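Local coordinates for protein laccase (PDB 4F7K) that probably oxidises phenolic and related substrates with molecular oxygen as a bacterial multicopper oxidase of the laccase type, at residues 112-120 with 133-141; 179-190 with 228-239. All blocks are in the same frame, centred on the assembly; numbering follows the deposited sequence.

Interaction 1 (112-120 with 133-141); sequences AKGLYGPLI and LIIMIDDWR
I120 and P118 face I134 across strands 116-120 and 133-140, which run roughly antiparallel at 148° with axes no closer than 8.9 Å, so side chains bridge the gap. I120 and I134 meet tip to tip, with I120 CG1 3.7 Å from I134 CD1. P118 crosses I134 and M136 at about a right angle; P118 CD lies 3.9 Å from M136 SD. M136 SD also lies at the edge of the Y116 ring, 4.1 Å from Y116 CE1, in a Met-aromatic contact. Strand 116-122 belongs to a sheet of the first cupredoxin-like domain and strand 131-140 to the second, so these residues line a buried interdomain seam. At its far end K113 CG is anti to the backbone N (chi1 172°), and the chain then bends at chi2 and chi3. This carries NZ over one face of the W140 indole, 4.4 Å from the centroid of its five-membered ring, a cation-pi contact. K113 NZ also forms a salt bridge with D138 OD1 at 3.3 Å, though its hydrogen bond is weak. The modelled approach of NZ to D139 O is too short to trust in detail. A methionine in place of K113 would probably leave D138 without this counter-charge and W140 without its cation.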
loop_
_atom_site.group_PDB
_atom_site.type_symbol
_atom_site.label_atom_id
_atom_site.label_comp_id
_atom_site.label_asym_id
_atom_site.label_seq_id
_atom_site.Cartn_x
_atom_site.Cartn_y
_atom_site.Cartn_z
ATOM N N ALA A 112 8.871 12.846 -5.821
ATOM C CA ALA A 112 7.727 11.971 -6.107
ATOM C C ALA A 112 6.834 11.731 -4.867
ATOM O O ALA A 112 5.895 10.890 -4.887
ATOM C CB ALA A 112 8.233 10.649 -6.685
ATOM N N LYS A 113 7.117 12.449 -3.781
ATOM C CA LYS A 113 6.380 12.190 -2.529
ATOM C C LYS A 113 4.840 12.100 -2.731
ATOM O O LYS A 113 4.176 11.188 -2.215
ATOM C CB LYS A 113 6.717 13.286 -1.519
ATOM C CG LYS A 113 5.895 13.251 -0.264
ATOM C CD LYS A 113 6.353 12.190 0.678
ATOM C CE LYS A 113 6.250 12.769 2.113
ATOM N NZ LYS A 113 6.285 11.733 3.199
ATOM N N GLY A 114 4.284 13.023 -3.507
ATOM C CA GLY A 114 2.833 13.111 -3.669
ATOM C C GLY A 114 2.235 12.231 -4.746
ATOM O O GLY A 114 1.009 12.232 -4.957
ATOM N N LEU A 115 3.096 11.494 -5.444
ATOM C CA LEU A 115 2.699 10.793 -6.678
ATOM C C LEU A 115 2.212 9.399 -6.308
ATOM O O LEU A 115 2.890 8.423 -6.524
ATOM C CB LEU A 115 3.867 10.695 -7.677
ATOM C CG LEU A 115 4.272 11.976 -8.434
ATOM C CD1 LEU A 115 5.491 11.771 -9.287
ATOM C CD2 LEU A 115 3.116 12.471 -9.301
ATOM N N TYR A 116 1.038 9.332 -5.701
ATOM C CA TYR A 116 0.438 8.075 -5.381
ATOM C C TYR A 116 -1.063 8.294 -5.217
ATOM O O TYR A 116 -1.537 9.460 -5.145
ATOM C CB TYR A 116 0.990 7.529 -4.071
ATOM C CG TYR A 116 0.562 8.348 -2.876
ATOM C CD1 TYR A 116 -0.553 7.999 -2.118
ATOM C CD2 TYR A 116 1.276 9.502 -2.522
ATOM C CE1 TYR A 116 -0.911 8.754 -1.003
ATOM C CE2 TYR A 116 0.910 10.280 -1.452
ATOM C CZ TYR A 116 -0.149 9.883 -0.677
ATOM O OH TYR A 116 -0.460 10.653 0.402
ATOM N N GLY A 117 -1.773 7.160 -5.151
ATOM C CA GLY A 117 -3.167 7.113 -4.793
ATOM C C GLY A 117 -3.638 5.657 -4.655
ATOM O O GLY A 117 -2.860 4.702 -4.873
ATOM N N PRO A 118 -4.911 5.488 -4.297
ATOM C CA PRO A 118 -5.492 4.200 -4.049
ATOM C C PRO A 118 -6.144 3.603 -5.290
ATOM O O PRO A 118 -6.676 4.314 -6.163
ATOM C CB PRO A 118 -6.534 4.502 -2.982
ATOM C CG PRO A 118 -6.982 5.896 -3.313
ATOM C CD PRO A 118 -5.824 6.592 -3.917
ATOM N N LEU A 119 -6.065 2.282 -5.358
ATOM C CA LEU A 119 -6.690 1.506 -6.408
ATOM C C LEU A 119 -7.554 0.436 -5.737
ATOM O O LEU A 119 -7.034 -0.457 -5.078
ATOM C CB LEU A 119 -5.623 0.869 -7.321
ATOM C CG LEU A 119 -6.132 0.148 -8.587
ATOM C CD1 LEU A 119 -5.128 0.224 -9.705
ATOM C CD2 LEU A 119 -6.527 -1.308 -8.335
ATOM N N ILE A 120 -8.871 0.553 -5.919
ATOM C CA ILE A 120 -9.831 -0.346 -5.342
ATOM C C ILE A 120 -10.416 -1.294 -6.403
ATOM O O ILE A 120 -10.999 -0.861 -7.404
ATOM C CB ILE A 120 -10.941 0.420 -4.581
ATOM C CG1 ILE A 120 -10.343 1.426 -3.576
ATOM C CG2 ILE A 120 -11.846 -0.557 -3.854
ATOM C CD1 ILE A 120 -9.436 0.805 -2.488
ATOM N N LEU A 133 -14.421 3.636 3.467
ATOM C CA LEU A 133 -13.451 4.743 3.533
ATOM C C LEU A 133 -12.020 4.251 3.367
ATOM O O LEU A 133 -11.678 3.147 3.808
ATOM C CB LEU A 133 -13.575 5.519 4.859
ATOM C CG LEU A 133 -15.019 5.874 5.255
ATOM C CD1 LEU A 133 -15.171 6.280 6.730
ATOM C CD2 LEU A 133 -15.647 6.926 4.318
ATOM N N ILE A 134 -11.195 5.074 2.718
ATOM C CA ILE A 134 -9.799 4.745 2.484
ATOM C C ILE A 134 -8.953 5.621 3.396
ATOM O O ILE A 134 -9.152 6.827 3.434
ATOM C CB ILE A 134 -9.446 4.989 0.996
ATOM C CG1 ILE A 134 -10.142 3.946 0.099
ATOM C CG2 ILE A 134 -7.927 5.042 0.766
ATOM C CD1 ILE A 134 -10.298 4.379 -1.366
ATOM N N ILE A 135 -8.003 5.016 4.109
ATOM C CA ILE A 135 -7.200 5.726 5.083
ATOM C C ILE A 135 -5.742 5.590 4.699
ATOM O O ILE A 135 -5.124 4.521 4.923
ATOM C CB ILE A 135 -7.341 5.135 6.529
ATOM C CG1 ILE A 135 -8.773 4.656 6.818
ATOM C CG2 ILE A 135 -6.780 6.117 7.570
ATOM C CD1 ILE A 135 -9.807 5.695 6.733
ATOM N N MET A 136 -5.188 6.683 4.176
ATOM C CA MET A 136 -3.808 6.721 3.739
ATOM C C MET A 136 -2.979 7.432 4.804
ATOM O O MET A 136 -3.206 8.630 5.139
ATOM C CB MET A 136 -3.683 7.373 2.345
ATOM C CG MET A 136 -4.243 6.481 1.207
ATOM S SD MET A 136 -4.730 7.418 -0.304
ATOM C CE MET A 136 -6.225 8.301 0.214
ATOM N N ILE A 137 -2.050 6.689 5.379
ATOM C CA ILE A 137 -1.233 7.243 6.440
ATOM C C ILE A 137 0.145 7.559 5.882
ATOM O O ILE A 137 0.760 6.729 5.222
ATOM C CB ILE A 137 -1.157 6.294 7.659
ATOM C CG1 ILE A 137 -2.577 5.943 8.131
ATOM C CG2 ILE A 137 -0.349 6.924 8.794
ATOM C CD1 ILE A 137 -2.652 4.903 9.286
ATOM N N ASP A 138 0.602 8.786 6.105
ATOM C CA ASP A 138 1.899 9.221 5.563
ATOM C C ASP A 138 2.523 10.122 6.632
ATOM O O ASP A 138 1.841 10.616 7.531
ATOM C CB ASP A 138 1.646 9.986 4.248
ATOM C CG ASP A 138 2.844 10.004 3.288
ATOM O OD1 ASP A 138 3.944 9.490 3.660
ATOM O OD2 ASP A 138 2.639 10.557 2.140
ATOM N N ASP A 139 3.826 10.317 6.591
ATOM C CA ASP A 139 4.355 11.398 7.415
ATOM C C ASP A 139 5.148 12.403 6.611
ATOM O O ASP A 139 5.422 12.183 5.432
ATOM C CB ASP A 139 5.106 10.867 8.615
ATOM C CG ASP A 139 6.470 10.483 8.281
ATOM O OD1 ASP A 139 6.613 9.856 7.201
ATOM O OD2 ASP A 139 7.369 10.837 9.073
ATOM N N TRP A 140 5.442 13.553 7.200
ATOM C CA TRP A 140 5.986 14.638 6.389
ATOM C C TRP A 140 6.916 15.509 7.229
ATOM O O TRP A 140 6.698 15.697 8.414
ATOM C CB TRP A 140 4.903 15.580 5.825
ATOM C CG TRP A 140 3.948 15.073 4.796
ATOM C CD1 TRP A 140 4.031 15.190 3.435
ATOM C CD2 TRP A 140 2.699 14.451 5.071
ATOM N NE1 TRP A 140 2.909 14.614 2.838
ATOM C CE2 TRP A 140 2.086 14.159 3.838
ATOM C CE3 TRP A 140 2.045 14.106 6.255
ATOM C CZ2 TRP A 140 0.857 13.555 3.758
ATOM C CZ3 TRP A 140 0.840 13.515 6.183
ATOM C CH2 TRP A 140 0.247 13.217 4.946
ATOM N N ARG A 141 7.934 16.040 6.583
ATOM C CA ARG A 141 8.773 17.059 7.199
ATOM C C ARG A 141 8.456 18.301 6.409
ATOM O O ARG A 141 8.800 18.411 5.232
ATOM C CB ARG A 141 10.240 16.656 7.111
#

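Interaction 2 (179-190 with 228-239); sequences RRGDRVRLRLIN and APAQRADIIADV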
loop_
_atom_site.group_PDB
_atom_site.type_symbol
_atom_site.label_atom_id
_atom_site.label_comp_id
_atom_site.label_asym_id
_atom_site.label_seq_id
_atom_site.Cartn_x
_atom_site.Cartn_y
_atom_site.Cartn_z
ATOM N N ARG A 179 -22.367 7.865 11.244
ATOM C CA ARG A 179 -23.295 7.838 12.387
ATOM C C ARG A 179 -22.896 6.751 13.377
ATOM O O ARG A 179 -22.285 5.759 12.990
ATOM C CB ARG A 179 -24.746 7.628 11.923
ATOM C CG ARG A 179 -25.264 8.674 10.916
ATOM C CD ARG A 179 -26.767 8.585 10.716
ATOM N NE ARG A 179 -27.153 7.567 9.735
ATOM C CZ ARG A 179 -28.416 7.268 9.413
ATOM N NH1 ARG A 179 -29.437 7.901 9.992
ATOM N NH2 ARG A 179 -28.669 6.329 8.506
ATOM N N ARG A 180 -23.221 6.956 14.652
ATOM C CA ARG A 180 -23.042 5.938 15.683
ATOM C C ARG A 180 -23.972 4.765 15.363
ATOM O O ARG A 180 -25.175 4.956 15.173
ATOM C CB ARG A 180 -23.375 6.544 17.047
ATOM C CG ARG A 180 -23.186 5.630 18.247
ATOM C CD ARG A 180 -23.938 6.194 19.446
ATOM N NE ARG A 180 -25.369 5.892 19.372
ATOM C CZ ARG A 180 -26.319 6.517 20.066
ATOM N NH1 ARG A 180 -26.016 7.503 20.899
ATOM N NH2 ARG A 180 -27.584 6.155 19.917
ATOM N N GLY A 181 -23.416 3.560 15.283
ATOM C CA GLY A 181 -24.183 2.404 14.822
ATOM C C GLY A 181 -23.983 2.065 13.348
ATOM O O GLY A 181 -24.430 1.020 12.891
ATOM N N ASP A 182 -23.321 2.936 12.588
ATOM C CA ASP A 182 -22.936 2.588 11.212
ATOM C C ASP A 182 -21.921 1.465 11.191
ATOM O O ASP A 182 -21.108 1.338 12.110
ATOM C CB ASP A 182 -22.354 3.781 10.454
ATOM C CG ASP A 182 -23.422 4.715 9.921
ATOM O OD1 ASP A 182 -24.604 4.311 9.878
ATOM O OD2 ASP A 182 -23.077 5.864 9.560
ATOM N N ARG A 183 -21.985 0.635 10.159
ATOM C CA ARG A 183 -20.935 -0.339 9.914
ATOM C C ARG A 183 -19.989 0.228 8.877
ATOM O O ARG A 183 -20.402 0.495 7.753
ATOM C CB ARG A 183 -21.505 -1.656 9.400
ATOM C CG ARG A 183 -20.399 -2.675 9.120
ATOM C CD ARG A 183 -20.898 -4.083 9.208
ATOM N NE ARG A 183 -21.009 -4.532 10.585
ATOM C CZ ARG A 183 -21.343 -5.766 10.938
ATOM N NH1 ARG A 183 -21.604 -6.678 10.012
ATOM N NH2 ARG A 183 -21.412 -6.083 12.218
ATOM N N VAL A 184 -18.722 0.406 9.245
ATOM C CA VAL A 184 -17.751 0.964 8.298
ATOM C C VAL A 184 -16.714 -0.034 7.839
ATOM O O VAL A 184 -16.212 -0.818 8.633
ATOM C CB VAL A 184 -17.039 2.232 8.846
ATOM C CG1 VAL A 184 -18.053 3.308 9.170
ATOM C CG2 VAL A 184 -16.150 1.901 10.065
ATOM N N ARG A 185 -16.396 0.007 6.547
ATOM C CA ARG A 185 -15.189 -0.617 6.012
ATOM C C ARG A 185 -14.065 0.436 5.954
ATOM O O ARG A 185 -14.237 1.488 5.364
ATOM C CB ARG A 185 -15.458 -1.221 4.627
ATOM C CG ARG A 185 -14.297 -2.052 4.082
ATOM C CD ARG A 185 -14.641 -2.663 2.742
ATOM N NE ARG A 185 -13.573 -3.544 2.251
ATOM C CZ ARG A 185 -13.743 -4.494 1.318
ATOM N NH1 ARG A 185 -14.936 -4.664 0.763
ATOM N NH2 ARG A 185 -12.719 -5.255 0.917
ATOM N N LEU A 186 -12.956 0.147 6.633
ATOM C CA LEU A 186 -11.812 1.014 6.717
ATOM C C LEU A 186 -10.603 0.350 6.037
ATOM O O LEU A 186 -10.089 -0.658 6.529
ATOM C CB LEU A 186 -11.503 1.338 8.200
ATOM C CG LEU A 186 -12.622 2.024 9.007
ATOM C CD1 LEU A 186 -12.280 2.046 10.470
ATOM C CD2 LEU A 186 -12.883 3.445 8.526
ATOM N N ARG A 187 -10.196 0.927 4.905
ATOM C CA ARG A 187 -9.075 0.467 4.065
ATOM C C ARG A 187 -7.791 1.231 4.370
ATOM O O ARG A 187 -7.578 2.352 3.866
ATOM C CB ARG A 187 -9.446 0.609 2.585
ATOM C CG ARG A 187 -10.704 -0.232 2.183
ATOM C CD ARG A 187 -10.994 0.007 0.737
ATOM N NE ARG A 187 -12.290 -0.496 0.285
ATOM C CZ ARG A 187 -12.454 -1.570 -0.501
ATOM N NH1 ARG A 187 -11.405 -2.295 -0.881
ATOM N NH2 ARG A 187 -13.683 -1.925 -0.891
ATOM N N LEU A 188 -6.956 0.630 5.221
ATOM C CA LEU A 188 -5.806 1.320 5.749
ATOM C C LEU A 188 -4.657 1.047 4.830
ATOM O O LEU A 188 -4.398 -0.097 4.461
ATOM C CB LEU A 188 -5.429 0.833 7.163
ATOM C CG LEU A 188 -6.176 1.365 8.394
ATOM C CD1 LEU A 188 -7.690 1.289 8.309
ATOM C CD2 LEU A 188 -5.674 0.604 9.641
ATOM N N ILE A 189 -3.958 2.111 4.479
ATOM C CA ILE A 189 -2.811 1.975 3.639
ATOM C C ILE A 189 -1.688 2.803 4.219
ATOM O O ILE A 189 -1.873 4.016 4.417
ATOM C CB ILE A 189 -3.073 2.481 2.204
ATOM C CG1 ILE A 189 -4.349 1.852 1.625
ATOM C CG2 ILE A 189 -1.848 2.183 1.352
ATOM C CD1 ILE A 189 -4.798 2.423 0.249
ATOM N N ASN A 190 -0.542 2.164 4.469
ATOM C CA ASN A 190 0.659 2.900 4.874
ATOM C C ASN A 190 1.369 3.360 3.606
ATOM O O ASN A 190 1.970 2.518 2.904
ATOM C CB ASN A 190 1.611 2.062 5.764
ATOM C CG ASN A 190 2.886 2.857 6.180
ATOM O OD1 ASN A 190 3.120 3.961 5.679
ATOM N ND2 ASN A 190 3.702 2.301 7.093
ATOM N N ALA A 228 3.825 -1.793 7.912
ATOM C CA ALA A 228 5.076 -1.334 7.327
ATOM C C ALA A 228 4.789 -0.560 6.034
ATOM O O ALA A 228 3.660 -0.586 5.534
ATOM C CB ALA A 228 6.040 -2.501 7.084
ATOM N N PRO A 229 5.807 0.121 5.477
ATOM C CA PRO A 229 5.604 0.898 4.247
ATOM C C PRO A 229 4.902 0.082 3.162
ATOM O O PRO A 229 5.305 -1.041 2.943
ATOM C CB PRO A 229 7.051 1.247 3.793
ATOM C CG PRO A 229 7.828 1.251 5.064
ATOM C CD PRO A 229 7.166 0.285 6.026
ATOM N N ALA A 230 3.859 0.643 2.523
ATOM C CA ALA A 230 3.165 0.053 1.347
ATOM C C ALA A 230 2.177 -1.062 1.690
ATOM O O ALA A 230 1.468 -1.539 0.829
ATOM C CB ALA A 230 4.163 -0.424 0.268
ATOM N N GLN A 231 2.152 -1.478 2.948
ATOM C CA GLN A 231 1.220 -2.508 3.460
ATOM C C GLN A 231 -0.182 -1.941 3.675
ATOM O O GLN A 231 -0.370 -0.739 3.958
ATOM C CB GLN A 231 1.748 -3.113 4.774
ATOM C CG GLN A 231 2.969 -4.046 4.576
ATOM C CD GLN A 231 3.342 -4.830 5.836
ATOM O OE1 GLN A 231 3.066 -4.388 6.941
ATOM N NE2 GLN A 231 3.967 -6.006 5.663
ATOM N N ARG A 232 -1.164 -2.816 3.513
ATOM C CA ARG A 232 -2.569 -2.471 3.678
ATOM C C ARG A 232 -3.216 -3.413 4.676
ATOM O O ARG A 232 -2.811 -4.603 4.796
ATOM C CB ARG A 232 -3.298 -2.616 2.340
ATOM C CG ARG A 232 -3.166 -1.441 1.433
ATOM C CD ARG A 232 -2.043 -1.601 0.422
ATOM N NE ARG A 232 -2.330 -2.682 -0.500
ATOM C CZ ARG A 232 -1.461 -3.620 -0.854
ATOM N NH1 ARG A 232 -0.217 -3.573 -0.406
ATOM N NH2 ARG A 232 -1.836 -4.593 -1.688
ATOM N N ALA A 233 -4.230 -2.912 5.380
ATOM C CA ALA A 233 -5.106 -3.796 6.115
ATOM C C ALA A 233 -6.529 -3.298 5.937
ATOM O O ALA A 233 -6.766 -2.107 6.044
ATOM C CB ALA A 233 -4.743 -3.885 7.578
ATOM N N ASP A 234 -7.455 -4.211 5.641
ATOM C CA ASP A 234 -8.886 -3.878 5.612
ATOM C C ASP A 234 -9.538 -4.182 6.973
ATOM O O ASP A 234 -9.341 -5.236 7.542
ATOM C CB ASP A 234 -9.625 -4.672 4.509
ATOM C CG ASP A 234 -9.632 -3.963 3.160
ATOM O OD1 ASP A 234 -8.786 -3.059 2.916
ATOM O OD2 ASP A 234 -10.506 -4.294 2.326
ATOM N N ILE A 235 -10.336 -3.255 7.472
ATOM C CA ILE A 235 -11.025 -3.434 8.729
ATOM C C ILE A 235 -12.521 -3.226 8.529
ATOM O O ILE A 235 -12.959 -2.242 7.933
ATOM C CB ILE A 235 -10.477 -2.495 9.816
ATOM C CG1 ILE A 235 -9.152 -3.065 10.351
ATOM C CG2 ILE A 235 -11.484 -2.304 10.958
ATOM C CD1 ILE A 235 -8.196 -2.077 10.834
ATOM N N ILE A 236 -13.318 -4.187 9.003
ATOM C CA ILE A 236 -14.719 -3.898 9.092
ATOM C C ILE A 236 -15.059 -3.806 10.567
ATOM O O ILE A 236 -14.675 -4.660 11.359
ATOM C CB ILE A 236 -15.562 -4.932 8.323
ATOM C CG1 ILE A 236 -15.311 -4.749 6.816
ATOM C CG2 ILE A 236 -17.029 -4.780 8.675
ATOM C CD1 ILE A 236 -15.699 -5.997 5.976
ATOM N N ALA A 237 -15.779 -2.757 10.929
ATOM C CA ALA A 237 -16.101 -2.518 12.307
ATOM C C ALA A 237 -17.369 -1.694 12.402
ATOM O O ALA A 237 -17.793 -1.062 11.426
ATOM C CB ALA A 237 -14.936 -1.816 13.013
ATOM N N ASP A 238 -17.984 -1.742 13.583
ATOM C CA ASP A 238 -19.179 -0.979 13.879
ATOM C C ASP A 238 -18.770 0.230 14.697
ATOM O O ASP A 238 -17.885 0.136 15.568
ATOM C CB ASP A 238 -20.163 -1.835 14.686
ATOM C CG ASP A 238 -20.686 -3.046 13.901
ATOM O OD1 ASP A 238 -21.154 -2.878 12.753
ATOM O OD2 ASP A 238 -20.635 -4.173 14.448
ATOM N N VAL A 239 -19.413 1.360 14.426
ATOM C CA VAL A 239 -19.149 2.580 15.176
ATOM C C VAL A 239 -19.852 2.484 16.525
ATOM O O VAL A 239 -21.097 2.515 16.591
ATOM C CB VAL A 239 -19.633 3.815 14.419
ATOM C CG1 VAL A 239 -19.317 5.073 15.213
ATOM C CG2 VAL A 239 -19.007 3.858 13.018
#
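D234 OD2 is gripped by two nitrogens of R185, NE at 3.2 Å and NH2 at 2.8 Å. The oxygen lies in the guanidinium plane, and the D234 carboxylate stands almost perpendicular to that plane. The R185 chain is extended from CG to NE, which brings its end across to D234. R187 NH2 lies 3.3 Å above the R185 guanidinium plane, over its centre. R187 NH1 forms only a long ion pair with D234 OD2, by charge alone, since the oxygen is well out of its guanidinium plane. Acidic partners probably make this close pair of arginines tolerable: D132 for R187, E123 for R185, and D234 between them. R183 binds D238 differently. R183 NE reaches D238 OD1 at 2.7 Å and R183 NH2 reaches D238 OD2 at 3.0 Å, with the two flat groups nearly coplanar. Beneath these charges is a regular antiparallel ladder, in which hydrogen-bonded pairs such as L186 with I235 alternate with non-hydrogen-bonded pairs such as R185 with I236. On the other face L188 CD2 packs on I235 CD1 at 3.9 Å. Near the type II turn from R179 to D182, V184 CG1 meets V239 CG2 at 4.0 Å. That turn ends the ladder where G181 N binds V239 O; a second, A228 to Q231, ends it where A230 N binds N190 O. In this cupredoxin-like domain, strand 183-190 pairs on its other side with strand 131-140, and strand 232-239 with strand 204-211. T98 of strand 97-103 binds D234 OD1, tying the charged face to the first domain.

In the fold
Both interactions are largely buried and share one sheet. Strand 131-140, from interaction 1, is the direct neighbour of strand 183-190, from interaction 2, through probable hydrogen bonds of I135 N to R187 O and of I189 N to I135 O. Interaction 2 builds that sheet from within, by backbone pairing; interaction 1 joins it to a different sheet through side chains rather than by backbone pairing, burying 419 Å² against 1061 Å². Interaction 1 joins apolar and sulfur-aromatic packing at one end to a lysine set among acids and an indole at the other. In interaction 2 arginine-aspartate pairs line one face; the turn at R179 and R180 is exposed, and D238 partly so. I120 touches R187, linking the two contacts.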